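Long-range contact in amidohydrolase 3 domain-containing protein (Pyrococcus furiosus, PDB 3ICJ), which probably hydrolyses carbon-nitrogen bonds other than peptide bonds, as a zinc-dependent enzyme of the amidohydrolase family whose natural substrate is not established: residues A[53-59]-A[68-74]. Residues are numbered along the deposited sequence; the frame is centred on the assembly and turned at random.
Sequences KKVSGLV and AGDSSTA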
loop_
_atom_site.group_PDB
_atom_site.type_symbol
_atom_site.label_atom_id
_atom_site.label_comp_id
_atom_site.label_asym_id
_atom_site.label_seq_id
_atom_site.Cartn_x
_atom_site.Cartn_y
_atom_site.Cartn_z
ATOM N N LYS A 53 -20.560 17.393 3.188
ATOM C CA LYS A 53 -21.998 17.256 3.367
ATOM C C LYS A 53 -22.273 16.413 4.593
ATOM O O LYS A 53 -21.763 15.300 4.719
ATOM C CB LYS A 53 -22.658 16.643 2.124
ATOM C CG LYS A 53 -24.177 16.775 2.116
ATOM C CD LYS A 53 -24.826 15.764 1.190
ATOM C CE LYS A 53 -26.218 15.395 1.676
ATOM N NZ LYS A 53 -26.377 13.908 1.639
ATOM N N LYS A 54 -23.081 16.968 5.494
ATOM C CA LYS A 54 -23.465 16.314 6.730
ATOM C C LYS A 54 -24.968 16.039 6.719
ATOM O O LYS A 54 -25.758 16.874 6.250
ATOM C CB LYS A 54 -23.135 17.210 7.933
ATOM C CG LYS A 54 -21.686 17.641 8.010
ATOM C CD LYS A 54 -21.497 18.985 8.718
ATOM C CE LYS A 54 -21.063 18.807 10.158
ATOM N NZ LYS A 54 -21.009 20.116 10.872
ATOM N N VAL A 55 -25.346 14.868 7.228
ATOM C CA VAL A 55 -26.745 14.506 7.481
ATOM C C VAL A 55 -26.850 14.043 8.932
ATOM O O VAL A 55 -25.831 13.882 9.598
ATOM C CB VAL A 55 -27.299 13.403 6.504
ATOM C CG1 VAL A 55 -27.282 13.894 5.048
ATOM C CG2 VAL A 55 -26.557 12.044 6.665
ATOM N N SER A 56 -28.073 13.855 9.433
ATOM C CA SER A 56 -28.267 13.393 10.815
ATOM C C SER A 56 -28.777 11.946 10.931
ATOM O O SER A 56 -28.825 11.400 12.032
ATOM C CB SER A 56 -29.169 14.354 11.604
ATOM O OG SER A 56 -30.428 14.498 10.981
ATOM N N GLY A 57 -29.132 11.331 9.804
ATOM C CA GLY A 57 -29.617 9.941 9.800
ATOM C C GLY A 57 -29.196 9.168 8.564
ATOM O O GLY A 57 -29.163 9.721 7.458
ATOM N N LEU A 58 -28.878 7.884 8.747
ATOM C CA LEU A 58 -28.446 7.038 7.642
ATOM C C LEU A 58 -29.132 5.697 7.706
ATOM O O LEU A 58 -29.010 4.988 8.709
ATOM C CB LEU A 58 -26.926 6.842 7.686
ATOM C CG LEU A 58 -26.236 6.331 6.425
ATOM C CD1 LEU A 58 -26.259 7.384 5.347
ATOM C CD2 LEU A 58 -24.796 5.911 6.757
ATOM N N VAL A 59 -29.863 5.353 6.645
ATOM C CA VAL A 59 -30.436 4.016 6.519
ATOM C C VAL A 59 -29.616 3.140 5.568
ATOM O O VAL A 59 -29.329 3.525 4.431
ATOM C CB VAL A 59 -31.921 4.043 6.062
ATOM C CG1 VAL A 59 -32.517 2.632 6.080
ATOM C CG2 VAL A 59 -32.736 4.945 6.961
ATOM N N ALA A 68 -29.876 8.933 3.061
ATOM C CA ALA A 68 -29.045 9.841 3.853
ATOM C C ALA A 68 -29.785 11.180 3.976
ATOM O O ALA A 68 -30.095 11.810 2.959
ATOM C CB ALA A 68 -27.678 10.031 3.167
ATOM N N GLY A 69 -30.120 11.593 5.205
ATOM C CA GLY A 69 -30.923 12.817 5.409
ATOM C C GLY A 69 -31.269 13.023 6.866
ATOM O O GLY A 69 -30.440 12.751 7.739
ATOM N N ASP A 70 -32.496 13.496 7.112
ATOM C CA ASP A 70 -33.046 13.750 8.464
ATOM C C ASP A 70 -33.079 12.499 9.333
ATOM O O ASP A 70 -33.542 11.442 8.893
ATOM C CB ASP A 70 -34.488 14.290 8.394
ATOM C CG ASP A 70 -34.621 15.539 7.538
ATOM O OD1 ASP A 70 -33.764 16.442 7.653
ATOM O OD2 ASP A 70 -35.600 15.623 6.760
ATOM N N SER A 71 -32.614 12.651 10.572
ATOM C CA SER A 71 -32.690 11.610 11.597
ATOM C C SER A 71 -34.117 11.043 11.755
ATOM O O SER A 71 -34.296 9.818 11.803
ATOM C CB SER A 71 -32.177 12.157 12.940
ATOM O OG SER A 71 -32.253 11.181 13.971
ATOM N N SER A 72 -35.115 11.931 11.808
ATOM C CA SER A 72 -36.518 11.510 11.962
ATOM C C SER A 72 -37.064 10.708 10.764
ATOM O O SER A 72 -37.755 9.698 10.959
ATOM C CB SER A 72 -37.430 12.697 12.319
ATOM O OG SER A 72 -37.388 13.694 11.314
ATOM N N THR A 73 -36.723 11.130 9.543
ATOM C CA THR A 73 -37.097 10.397 8.335
ATOM C C THR A 73 -36.451 8.999 8.331
ATOM O O THR A 73 -37.116 7.999 8.039
ATOM C CB THR A 73 -36.691 11.187 7.071
ATOM O OG1 THR A 73 -37.343 12.456 7.098
ATOM C CG2 THR A 73 -37.082 10.451 5.777
ATOM N N ALA A 74 -35.164 8.941 8.681
ATOM C CA ALA A 74 -34.437 7.681 8.832
ATOM C C ALA A 74 -35.059 6.757 9.894
ATOM O O ALA A 74 -35.139 5.544 9.704
ATOM C CB ALA A 74 -32.984 7.953 9.182
#
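With chi1 at 58°, Ser56 tucks OG between its own backbone N and carbonyl carbon, where the hydroxyl oxygen accepts the N-H of Ser71 at 2.9 Å (Ser71 N to Ser56 OG). That N-H belongs to the first turn of helix 71-81; the Ser71 hydroxyl, anti to its N, bonds instead to Asn42 N. Beside this link the carbonyl of Gly69 is gripped twice: Gly57 N lies 2.8 Å from Gly69 O, tilted modestly from the carbonyl plane, while Ser56 N, 3.1 Å from Gly69 O, sits well above that plane. The return bond, Gly69 N to Gly57 O, is nearly straight (171°) and in the carbonyl plane. Val55 lays CB and both methyls against the Gly69 backbone. On the Leu58 face, Leu58 CD1 meets Ala68 CB at 3.7 Å. On the opposite face, the Ala74 methyl lies over Gly57 CA and against Val59 CG2 (3.7 Å from Ala74 CB), packing the helix onto the strand. Remote from the two zinc ions, Ser56 and Gly57 opposite Gly69 form a classic beta bulge, set where the chain passes from strand 52-55, paired with strand 44-49, into the antiparallel hairpin 57-61/64-69 of a small mixed sheet.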